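Side-chain contacts in 2',5'-phosphodiesterase 12 (Homo sapiens, PDB 4Z0V), which belongs to the endonuclease/exonuclease/phosphatase family, joining a domain of that fold to an N-terminal E-set-like domain, with a magnesium ion bound in the model: residues D184-V187 against F188-L192; R206-Q209 against H210-L213. All coordinates share one frame; numbering follows the deposited sequence. Where two conformers were deposited one is given.

Contact 1 of 2, residues D184-V187 against F188-L192; sequences DRAV and FSDSL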
loop_
_atom_site.group_PDB
_atom_site.type_symbol
_atom_site.label_atom_id
_atom_site.label_comp_id
_atom_site.label_asym_id
_atom_site.label_seq_id
_atom_site.Cartn_x
_atom_site.Cartn_y
_atom_site.Cartn_z
ATOM N N ASP A 184 4.274 -8.611 1.561
ATOM C CA ASP A 184 5.113 -9.677 2.146
ATOM C C ASP A 184 6.276 -9.050 2.894
ATOM O O ASP A 184 6.700 -7.934 2.553
ATOM C CB ASP A 184 5.669 -10.607 1.046
ATOM C CG ASP A 184 4.630 -11.254 0.167
ATOM O OD1 ASP A 184 4.387 -10.730 -0.963
ATOM O OD2 ASP A 184 4.154 -12.351 0.531
ATOM N N ARG A 185 6.800 -9.767 3.918
ATOM C CA ARG A 185 7.921 -9.264 4.708
ATOM C C ARG A 185 9.100 -8.849 3.802
ATOM O O ARG A 185 9.585 -7.725 3.942
ATOM C CB ARG A 185 8.384 -10.278 5.781
ATOM C CG ARG A 185 9.550 -9.738 6.621
ATOM C CD ARG A 185 10.065 -10.695 7.692
ATOM N NE ARG A 185 9.121 -10.906 8.798
ATOM C CZ ARG A 185 8.861 -10.022 9.758
ATOM N NH1 ARG A 185 9.439 -8.827 9.747
ATOM N NH2 ARG A 185 8.000 -10.315 10.719
ATOM N N ALA A 186 9.557 -9.711 2.864
ATOM C CA ALA A 186 10.683 -9.384 1.970
ATOM C C ALA A 186 10.318 -8.295 0.967
ATOM O O ALA A 186 11.197 -7.545 0.560
ATOM C CB ALA A 186 11.162 -10.632 1.221
ATOM N N VAL A 187 9.028 -8.173 0.610
ATOM C CA VAL A 187 8.607 -7.109 -0.326
ATOM C C VAL A 187 8.793 -5.754 0.369
ATOM O O VAL A 187 9.316 -4.819 -0.247
ATOM C CB VAL A 187 7.162 -7.345 -0.820
ATOM C CG1 VAL A 187 6.600 -6.101 -1.534
ATOM C CG2 VAL A 187 7.143 -8.570 -1.747
ATOM N N PHE A 188 8.397 -5.654 1.652
ATOM C CA PHE A 188 8.577 -4.412 2.407
ATOM C C PHE A 188 10.046 -4.022 2.457
ATOM O O PHE A 188 10.382 -2.913 2.082
ATOM C CB PHE A 188 8.023 -4.542 3.841
ATOM C CG PHE A 188 8.161 -3.262 4.631
ATOM C CD1 PHE A 188 7.312 -2.187 4.400
ATOM C CD2 PHE A 188 9.168 -3.115 5.577
ATOM C CE1 PHE A 188 7.470 -0.988 5.098
ATOM C CE2 PHE A 188 9.331 -1.908 6.268
ATOM C CZ PHE A 188 8.480 -0.855 6.029
ATOM N N SER A 189 10.928 -4.936 2.900
ATOM C CA SER A 189 12.323 -4.569 3.104
ATOM C C SER A 189 13.164 -4.471 1.826
ATOM O O SER A 189 14.076 -3.636 1.798
ATOM C CB SER A 189 12.979 -5.552 4.079
ATOM O OG SER A 189 12.874 -6.870 3.570
ATOM N N ASP A 190 12.890 -5.293 0.794
ATOM C CA ASP A 190 13.744 -5.354 -0.411
ATOM C C ASP A 190 13.199 -4.646 -1.639
ATOM O O ASP A 190 13.977 -4.391 -2.562
ATOM C CB ASP A 190 14.031 -6.817 -0.814
ATOM C CG ASP A 190 14.494 -7.718 0.321
ATOM O OD1 ASP A 190 14.931 -7.187 1.361
ATOM O OD2 ASP A 190 14.377 -8.944 0.179
ATOM N N SER A 191 11.885 -4.346 -1.682
ATOM C CA SER A 191 11.341 -3.679 -2.858
ATOM C C SER A 191 10.737 -2.306 -2.514
ATOM O O SER A 191 11.109 -1.306 -3.122
ATOM C CB SER A 191 10.283 -4.560 -3.510
ATOM O OG SER A 191 9.634 -3.859 -4.561
ATOM N N LEU A 192 9.779 -2.273 -1.592
ATOM C CA LEU A 192 9.090 -1.010 -1.283
ATOM C C LEU A 192 9.985 -0.018 -0.546
ATOM O O LEU A 192 10.064 1.133 -0.962
ATOM C CB LEU A 192 7.814 -1.283 -0.477
ATOM C CG LEU A 192 6.873 -2.275 -1.139
ATOM C CD1 LEU A 192 5.773 -2.660 -0.180
ATOM C CD2 LEU A 192 6.262 -1.683 -2.449
#
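Val187 and Leu192 meet on the inner side of the first turns of helix 185-198, with Val187 CG1 3.8 Å from Leu192 CD1. The valine turns CG1 anti to its backbone N (chi1 167°), while the leucine swings CG back beside its own N (chi1 -54°), and the two branches cross at a slant. Such a five-residue spacing fits a local pi-type turn: Val187 O accepts from both Ser191 N and Leu192 N. The Leu192 N-H is the straighter donor, running 2.9 Å to Val187 O at 171°, whereas Ser191 N reaches the same oxygen from above the carbonyl plane. Before the widening the bonds are ordinary alpha-helical ones, Phe188 N to Asp184 O and Ser189 N to Arg185 O.

On the outer side, Ala186 CB lies 3.8 Å from Asp190 OD2, and the other carboxylate oxygen, OD1, forms a salt bridge with Lys28. Phe188 sends its ring away from the turn, where it stacks with Phe205. Asp184 sits at the N-cap but does no capping: OD1 and OD2 take the backbone N-H groups of Asp136 and Thr137.

This start of the helix is thus amphipathic. Val187 and Leu192 bury hydrocarbon against helix 159-172, Ser191 OG is bonded there to Gln163, and the doubly used Val187 carbonyl keeps the backbone paired through the wide turn.

Contact 2 of 2, residues R206-Q209 against H210-L213; sequences RIKQ and HEGL
Lys208 and Glu211 run side by side across the turn of a beta hairpin, pointing the same way. Beginning at the lysine root, Lys208 CB lies 3.3 Å from Glu211 O, the oxygen that also accepts from Lys208 N, with the donor well above its carbonyl plane. Lys208 CG stays near that same oxygen; the chain then bends at chi3 (-66°). The bend brings Lys208 CE within 3.9 Å of Glu211 OE2. At the tip, Lys208 NZ is 4.4 Å from Glu211 OE2, beyond a salt bridge, and a water closes the distance, accepting from NZ and donating to OE2. Glu211 OE2 is also hydrogen-bonded to Tyr138 OH, so OE2 has a protein partner as well as the water.

At the turn itself Gln209 lies along His210, its CG 3.8 Å from the centroid of the imidazole in a CH-pi contact over the face. The amide beyond is stacked nearly parallel to the ring. Ile207 lays CG1 3.6 Å from Glu211 N, a buried N-H that finds no acceptor in the model. Reciprocal backbone bonds join Arg206 and Leu213, a hydrogen-bonded antiparallel pair.

Strand 201-207 is outermost in its sheet within the chain, and 211-218 ties it to strand 177-184 through Gly212 and Val183. Arg206, Lys208 and Leu213 touch strand 265-273 of the mixed sheet containing strands 222-231 and 280-287, while His210 and Glu211 rest on helix 136-139.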
loop_
_atom_site.group_PDB
_atom_site.type_symbol
_atom_site.label_atom_id
_atom_site.label_comp_id
_atom_site.label_asym_id
_atom_site.label_seq_id
_atom_site.Cartn_x
_atom_site.Cartn_y
_atom_site.Cartn_z
ATOM N N ARG A 206 3.323 -3.727 9.476
ATOM C CA ARG A 206 2.631 -4.530 10.491
ATOM C C ARG A 206 2.275 -5.871 9.855
ATOM O O ARG A 206 1.331 -5.945 9.074
ATOM C CB ARG A 206 1.398 -3.786 11.033
ATOM C CG ARG A 206 0.458 -4.616 11.953
ATOM C CD ARG A 206 1.168 -5.147 13.195
ATOM N NE ARG A 206 1.792 -4.056 13.944
ATOM C CZ ARG A 206 2.554 -4.202 15.020
ATOM N NH1 ARG A 206 2.819 -5.416 15.498
ATOM N NH2 ARG A 206 3.069 -3.138 15.622
ATOM N N ILE A 207 3.059 -6.912 10.154
ATOM C CA ILE A 207 2.816 -8.209 9.535
ATOM C C ILE A 207 1.725 -8.978 10.301
ATOM O O ILE A 207 1.514 -8.713 11.481
ATOM C CB ILE A 207 4.135 -9.037 9.416
ATOM C CG1 ILE A 207 4.011 -10.112 8.304
ATOM C CG2 ILE A 207 4.588 -9.635 10.774
ATOM C CD1 ILE A 207 5.243 -10.741 7.904
ATOM N N LYS A 208 1.003 -9.876 9.607
ATOM C CA LYS A 208 0.060 -10.805 10.232
ATOM C C LYS A 208 0.873 -12.113 10.402
ATOM O O LYS A 208 1.640 -12.237 11.362
ATOM C CB LYS A 208 -1.180 -10.983 9.370
ATOM C CG LYS A 208 -2.296 -10.004 9.604
ATOM C CD LYS A 208 -3.642 -10.589 9.166
ATOM C CE LYS A 208 -3.775 -10.842 7.681
ATOM N NZ LYS A 208 -5.203 -10.946 7.273
ATOM N N GLN A 209 0.854 -12.997 9.383
ATOM C CA GLN A 209 1.706 -14.171 9.412
ATOM C C GLN A 209 2.867 -13.991 8.435
ATOM O O GLN A 209 4.002 -13.761 8.848
ATOM C CB GLN A 209 0.918 -15.466 9.110
ATOM C CG GLN A 209 1.836 -16.687 9.200
ATOM C CD GLN A 209 1.076 -17.974 9.134
ATOM O OE1 GLN A 209 -0.018 -18.073 8.549
ATOM N NE2 GLN A 209 1.682 -19.000 9.673
ATOM N N HIS A 210 2.587 -14.109 7.142
ATOM C CA HIS A 210 3.609 -13.988 6.107
ATOM C C HIS A 210 3.453 -12.673 5.338
ATOM O O HIS A 210 4.305 -12.335 4.539
ATOM C CB HIS A 210 3.512 -15.195 5.149
ATOM C CG HIS A 210 3.881 -16.477 5.813
ATOM N ND1 HIS A 210 4.999 -16.569 6.642
ATOM C CD2 HIS A 210 3.291 -17.693 5.729
ATOM C CE1 HIS A 210 5.043 -17.833 7.043
ATOM N NE2 HIS A 210 4.024 -18.544 6.538
ATOM N N GLU A 211 2.380 -11.931 5.604
ATOM C CA GLU A 211 2.144 -10.664 4.917
ATOM C C GLU A 211 1.334 -9.767 5.807
ATOM O O GLU A 211 0.686 -10.235 6.750
ATOM C CB GLU A 211 1.451 -10.868 3.526
ATOM C CG GLU A 211 0.160 -11.685 3.494
ATOM C CD GLU A 211 -1.095 -10.978 3.971
ATOM O OE1 GLU A 211 -1.112 -9.732 3.972
ATOM O OE2 GLU A 211 -2.098 -11.664 4.254
ATOM N N GLY A 212 1.325 -8.488 5.477
ATOM C CA GLY A 212 0.544 -7.546 6.257
ATOM C C GLY A 212 0.387 -6.197 5.613
ATOM O O GLY A 212 0.273 -6.052 4.377
ATOM N N LEU A 213 0.376 -5.215 6.475
ATOM C CA LEU A 213 0.078 -3.859 6.103
ATOM C C LEU A 213 1.302 -2.982 6.132
ATOM O O LEU A 213 2.125 -3.121 7.036
ATOM C CB LEU A 213 -0.935 -3.289 7.106
ATOM C CG LEU A 213 -2.250 -4.059 7.369
ATOM C CD1 LEU A 213 -3.032 -3.327 8.478
ATOM C CD2 LEU A 213 -3.105 -4.140 6.094
HETATM O O HOH W 1 -4.586 -10.746 4.535
HETATM O O HOH W 2 -0.662 -13.525 6.766
#

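How the contacts relate
Contact 1 opens helix 185-198 and contact 2 turns the hairpin that follows it, so the two come in series along the chain within the same endonuclease/exonuclease/phosphatase family region. Both are partly buried, in different ways: contact 1 has an apolar inner side and an exposed outer one, whereas contact 2 is exposed at its turn and buried along strand 211-218. One is dominated by backbone bonds and aliphatic packing, the other by strand pairing, a water-bridged charge pair and an amide-ring stack. They touch directly, Asp184 CA lying 4.1 Å from Glu211 CB. Glu211 lies closer to the magnesium ion than Asp184, about 7 Å against about 10 Å from the side chains.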